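Glyoxalase/bleomycin resistance protein/dioxygenase (Catenulispora acidiphila, PDB 4G6X) is a dimeric member of the glyoxalase/bleomycin resistance/dioxygenase superfamily that may act as a dioxygenase, though its reaction and substrate are not established. Local coordinates at residues A111-E114 with R115-L119; L138-T141 with C142-I146. One frame throughout, in Å; residues are numbered along the deposited sequence.

Interaction 1 of 2, residues A111-E114 with R115-L119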
loop_
_atom_site.group_PDB
_atom_site.type_symbol
_atom_site.label_atom_id
_atom_site.label_comp_id
_atom_site.label_asym_id
_atom_site.label_seq_id
_atom_site.Cartn_x
_atom_site.Cartn_y
_atom_site.Cartn_z
ATOM N N ALA A 111 -17.560 -13.585 -10.742
ATOM C CA ALA A 111 -18.343 -12.532 -11.354
ATOM C C ALA A 111 -17.436 -11.428 -11.827
ATOM O O ALA A 111 -17.562 -10.914 -12.937
ATOM C CB ALA A 111 -19.318 -11.975 -10.332
ATOM N N GLU A 112 -16.508 -11.024 -10.960
ATOM C CA GLU A 112 -15.638 -9.921 -11.314
ATOM C C GLU A 112 -14.637 -10.279 -12.447
ATOM O O GLU A 112 -14.420 -9.480 -13.373
ATOM C CB GLU A 112 -14.957 -9.393 -10.054
ATOM C CG GLU A 112 -14.231 -8.063 -10.245
ATOM C CD GLU A 112 -15.130 -6.851 -10.477
ATOM O OE1 GLU A 112 -16.389 -6.962 -10.456
ATOM O OE2 GLU A 112 -14.563 -5.752 -10.689
ATOM N N TYR A 113 -14.070 -11.486 -12.390
ATOM C CA TYR A 113 -13.279 -12.019 -13.506
ATOM C C TYR A 113 -14.039 -11.932 -14.817
ATOM O O TYR A 113 -13.498 -11.501 -15.845
ATOM C CB TYR A 113 -12.816 -13.444 -13.196
ATOM C CG TYR A 113 -12.237 -14.165 -14.376
ATOM C CD1 TYR A 113 -10.979 -13.839 -14.895
ATOM C CD2 TYR A 113 -12.959 -15.181 -15.001
ATOM C CE1 TYR A 113 -10.455 -14.529 -15.984
ATOM C CE2 TYR A 113 -12.443 -15.854 -16.082
ATOM C CZ TYR A 113 -11.189 -15.517 -16.566
ATOM O OH TYR A 113 -10.675 -16.159 -17.644
ATOM N N GLU A 114 -15.318 -12.304 -14.774
ATOM C CA GLU A 114 -16.129 -12.335 -15.988
ATOM C C GLU A 114 -16.397 -10.909 -16.453
ATOM O O GLU A 114 -16.296 -10.614 -17.630
ATOM C CB GLU A 114 -17.456 -13.114 -15.773
ATOM C CG GLU A 114 -17.723 -14.146 -16.865
ATOM C CD GLU A 114 -16.570 -15.148 -17.025
ATOM O OE1 GLU A 114 -16.390 -15.997 -16.122
ATOM O OE2 GLU A 114 -15.830 -15.082 -18.045
ATOM N N ARG A 115 -16.693 -10.018 -15.516
ATOM C CA ARG A 115 -16.990 -8.628 -15.874
ATOM C C ARG A 115 -15.767 -7.955 -16.491
ATOM O O ARG A 115 -15.843 -7.282 -17.519
ATOM C CB ARG A 115 -17.424 -7.842 -14.639
ATOM C CG ARG A 115 -17.955 -6.436 -14.897
ATOM C CD ARG A 115 -18.305 -5.725 -13.587
ATOM N NE ARG A 115 -17.148 -5.258 -12.826
ATOM C CZ ARG A 115 -16.438 -4.172 -13.138
ATOM N NH1 ARG A 115 -16.754 -3.416 -14.195
ATOM N NH2 ARG A 115 -15.398 -3.838 -12.398
ATOM N N LEU A 116 -14.650 -8.109 -15.807
ATOM C CA LEU A 116 -13.436 -7.434 -16.232
ATOM C C LEU A 116 -12.957 -8.028 -17.551
ATOM O O LEU A 116 -12.510 -7.294 -18.433
ATOM C CB LEU A 116 -12.395 -7.546 -15.155
ATOM C CG LEU A 116 -12.740 -6.753 -13.906
ATOM C CD1 LEU A 116 -11.739 -7.164 -12.852
ATOM C CD2 LEU A 116 -12.703 -5.263 -14.174
ATOM N N SER A 117 -13.026 -9.348 -17.684
ATOM C CA SER A 117 -12.637 -9.999 -18.946
ATOM C C SER A 117 -13.445 -9.430 -20.100
ATOM O O SER A 117 -12.898 -9.174 -21.190
ATOM C CB SER A 117 -12.834 -11.508 -18.889
ATOM O OG SER A 117 -11.919 -12.115 -17.995
ATOM N N ALA A 118 -14.738 -9.212 -19.846
ATOM C CA ALA A 118 -15.639 -8.664 -20.869
ATOM C C ALA A 118 -15.237 -7.258 -21.308
ATOM O O ALA A 118 -15.498 -6.883 -22.440
ATOM C CB ALA A 118 -17.097 -8.671 -20.372
ATOM N N LEU A 119 -14.588 -6.500 -20.408
ATOM C CA LEU A 119 -14.140 -5.141 -20.666
ATOM C C LEU A 119 -12.725 -5.098 -21.276
ATOM O O LEU A 119 -12.202 -4.016 -21.513
ATOM C CB LEU A 119 -14.093 -4.351 -19.353
ATOM C CG LEU A 119 -15.454 -4.022 -18.752
ATOM C CD1 LEU A 119 -15.293 -3.345 -17.401
ATOM C CD2 LEU A 119 -16.222 -3.129 -19.719
#

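Interaction 2 of 2, residues L138-T141 with C142-I146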
loop_
_atom_site.group_PDB
_atom_site.type_symbol
_atom_site.label_atom_id
_atom_site.label_comp_id
_atom_site.label_asym_id
_atom_site.label_seq_id
_atom_site.Cartn_x
_atom_site.Cartn_y
_atom_site.Cartn_z
ATOM N N LEU A 138 -4.430 -9.863 -12.568
ATOM C CA LEU A 138 -4.631 -9.094 -13.790
ATOM C C LEU A 138 -3.490 -8.106 -14.072
ATOM O O LEU A 138 -2.736 -7.744 -13.167
ATOM C CB LEU A 138 -5.998 -8.362 -13.798
ATOM C CG LEU A 138 -6.191 -7.264 -12.734
ATOM C CD1 LEU A 138 -5.804 -5.892 -13.258
ATOM C CD2 LEU A 138 -7.657 -7.181 -12.311
ATOM N N ASP A 139 -3.357 -7.756 -15.365
ATOM C CA ASP A 139 -2.386 -6.744 -15.836
ATOM C C ASP A 139 -3.089 -5.364 -15.810
ATOM O O ASP A 139 -4.142 -5.155 -16.486
ATOM C CB ASP A 139 -1.937 -7.133 -17.232
ATOM C CG ASP A 139 -0.994 -6.123 -17.881
ATOM O OD1 ASP A 139 -0.609 -5.112 -17.293
ATOM O OD2 ASP A 139 -0.657 -6.403 -19.052
ATOM N N ASP A 140 -2.548 -4.419 -15.038
ATOM C CA ASP A 140 -3.141 -3.088 -14.987
ATOM C C ASP A 140 -2.863 -2.166 -16.162
ATOM O O ASP A 140 -3.334 -1.012 -16.173
ATOM C CB ASP A 140 -2.897 -2.364 -13.633
ATOM C CG ASP A 140 -1.544 -1.777 -13.506
ATOM O OD1 ASP A 140 -0.661 -2.036 -14.345
ATOM O OD2 ASP A 140 -1.320 -1.031 -12.507
ATOM N N THR A 141 -2.064 -2.655 -17.161
ATOM C CA THR A 141 -1.591 -1.902 -18.326
ATOM C C THR A 141 -0.494 -0.886 -18.035
ATOM O O THR A 141 0.004 -0.274 -18.951
ATOM C CB THR A 141 -2.693 -1.241 -19.202
ATOM O OG1 THR A 141 -3.265 -0.076 -18.586
ATOM C CG2 THR A 141 -3.829 -2.257 -19.516
ATOM N N CYS A 142 -0.213 -0.684 -16.749
ATOM C CA CYS A 142 0.643 0.386 -16.248
ATOM C C CYS A 142 1.987 -0.122 -15.683
ATOM O O CYS A 142 2.671 0.640 -14.989
ATOM C CB CYS A 142 -0.057 1.208 -15.157
ATOM S SG CYS A 142 -1.570 1.997 -15.777
ATOM N N GLY A 143 2.337 -1.381 -15.942
ATOM C CA GLY A 143 3.539 -2.014 -15.451
ATOM C C GLY A 143 3.404 -2.870 -14.191
ATOM O O GLY A 143 4.407 -3.334 -13.653
ATOM N N ASN A 144 2.171 -3.099 -13.719
ATOM C CA ASN A 144 1.898 -3.907 -12.528
ATOM C C ASN A 144 0.961 -5.091 -12.787
ATOM O O ASN A 144 0.078 -5.050 -13.702
ATOM C CB ASN A 144 1.257 -3.084 -11.431
ATOM C CG ASN A 144 1.960 -1.809 -11.137
ATOM O OD1 ASN A 144 1.462 -0.715 -11.439
ATOM N ND2 ASN A 144 3.132 -1.906 -10.538
ATOM N N LEU A 145 1.126 -6.118 -11.964
ATOM C CA LEU A 145 0.122 -7.156 -11.820
ATOM C C LEU A 145 -0.666 -6.797 -10.569
ATOM O O LEU A 145 -0.093 -6.299 -9.590
ATOM C CB LEU A 145 0.802 -8.533 -11.649
ATOM C CG LEU A 145 1.635 -9.053 -12.859
ATOM C CD1 LEU A 145 2.378 -10.320 -12.542
ATOM C CD2 LEU A 145 0.754 -9.252 -14.105
ATOM N N ILE A 146 -1.961 -7.096 -10.587
ATOM C CA ILE A 146 -2.860 -6.693 -9.527
ATOM C C ILE A 146 -3.602 -7.943 -9.154
ATOM O O ILE A 146 -4.098 -8.648 -10.047
ATOM C CB ILE A 146 -3.880 -5.667 -10.012
ATOM C CG1 ILE A 146 -3.178 -4.362 -10.423
ATOM C CG2 ILE A 146 -4.940 -5.369 -8.944
ATOM C CD1 ILE A 146 -2.366 -3.680 -9.327
HETATM O O HOH W 1 1.495 -3.511 -17.749
#

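Interaction 1 of 2, residues A111-E114 with R115-L119
Residues Ala-111 to Ala-118 form the last two turns of helix 109-118, and four successive i to i+4 bonds join them, from Arg-115 N to Ala-111 O (2.9 Å) through to Ala-118 N on Glu-114 O (3.1 Å). On one flank Glu-112 and Arg-115 run side by side and point the same way, an i to i+3 salt bridge along one helix. Arg-115 grips the carboxylate side-on, NE to Glu-112 OE1 at 3.0 Å and NH2 to Glu-112 OE2 at 2.7 Å. The NE bond is almost straight and lies in the guanidinium plane; it meets OE1 from above the carboxylate plane, the two flat groups being turned 48° apart. Arg-115 leaves the helix extended and bends at chi3 (75°), which swings NE and NH2 back to the glutamate. Leu-116 crosses beside this pair, its CD1 3.7 Å from Glu-112 CG. At the next residue, Ser-117 OG sits beside its own backbone N (chi1 -69°) and donates to Tyr-113 O at 2.7 Å, the familiar serine bond to the i-4 helix carbonyl. That carbonyl also takes Ser-117 N, the two donors arriving from opposite faces of its plane. The same hydroxyl oxygen lies over one face of the Tyr-113 ring, toward its rim, while Phe-123 and the ring pack edge-to-face. With Lys-47 O as a further acceptor for Arg-115 NH2, the two-point salt bridge probably limits rotation of the guanidinium.

Interaction 2 of 2, residues L138-T141 with C142-I146
Leu-138 and Ile-146 are a hydrogen-bonded antiparallel pair, with Leu-138 N on Ile-146 O and Ile-146 N on Leu-138 O, both 2.8 Å; on the same face Leu-138 CD1 packs against Ile-146 CB at 3.8 Å. Asp-139, opposite Leu-145 in a non-hydrogen-bonded pair, extends its carboxylate along the loop, where OD1 accepts Thr-141 N (2.9 Å) in an Asx turn and a water links OD1 to Gly-143 N. Its OD2 forms a salt bridge with Arg-122. Asp-140 folds its carboxylate inward, chi1 79°, CG wedged between its own N and carbonyl carbon. There Asp-140 OD1 takes Cys-142 N at 2.8 Å and Asn-144 N at 3.1 Å, from opposite faces of the carboxylate, while Asp-140 N bonds to Asn-144 O at 3.0 Å. Two backbone N-H groups of the loop thus share one oxygen of the buried Asp-140, and Asp-140 OD2 is hydrogen-bonded to Tyr-44 OH. Thr-141 OG1 turns back to donate to Asp-140 O at 2.6 Å. This turn of the hairpin 134-139/145-150 lies against helix 37-46 through Phe-43, Tyr-44 and Ala-40, with Val-32 and Val-34 of strand 29-34 alongside.

Interaction 1 comes first along the chain, on helix 109-118; interaction 2 follows at the turn joining strands 134-139 and 145-150. Their centres lie about 15 Å apart, yet Leu-116 CD1 of the helix touches Leu-138 CD2 of the hairpin at 4.1 Å, and Phe-123 and Val-121 pack against both leucines. Interaction 2 lies in the sheet 102-106/145-150/134-139/123-129, against which helix 109-118 packs; two such four-stranded sheets fit the vicinal oxygen chelate fold. The Glu-112/Leu-116 side of interaction 1 reaches Met-25 of the second subunit, whereas interaction 2 lies inside the chain where its sheet meets the other one, strand 29-34 being an edge strand of that sheet.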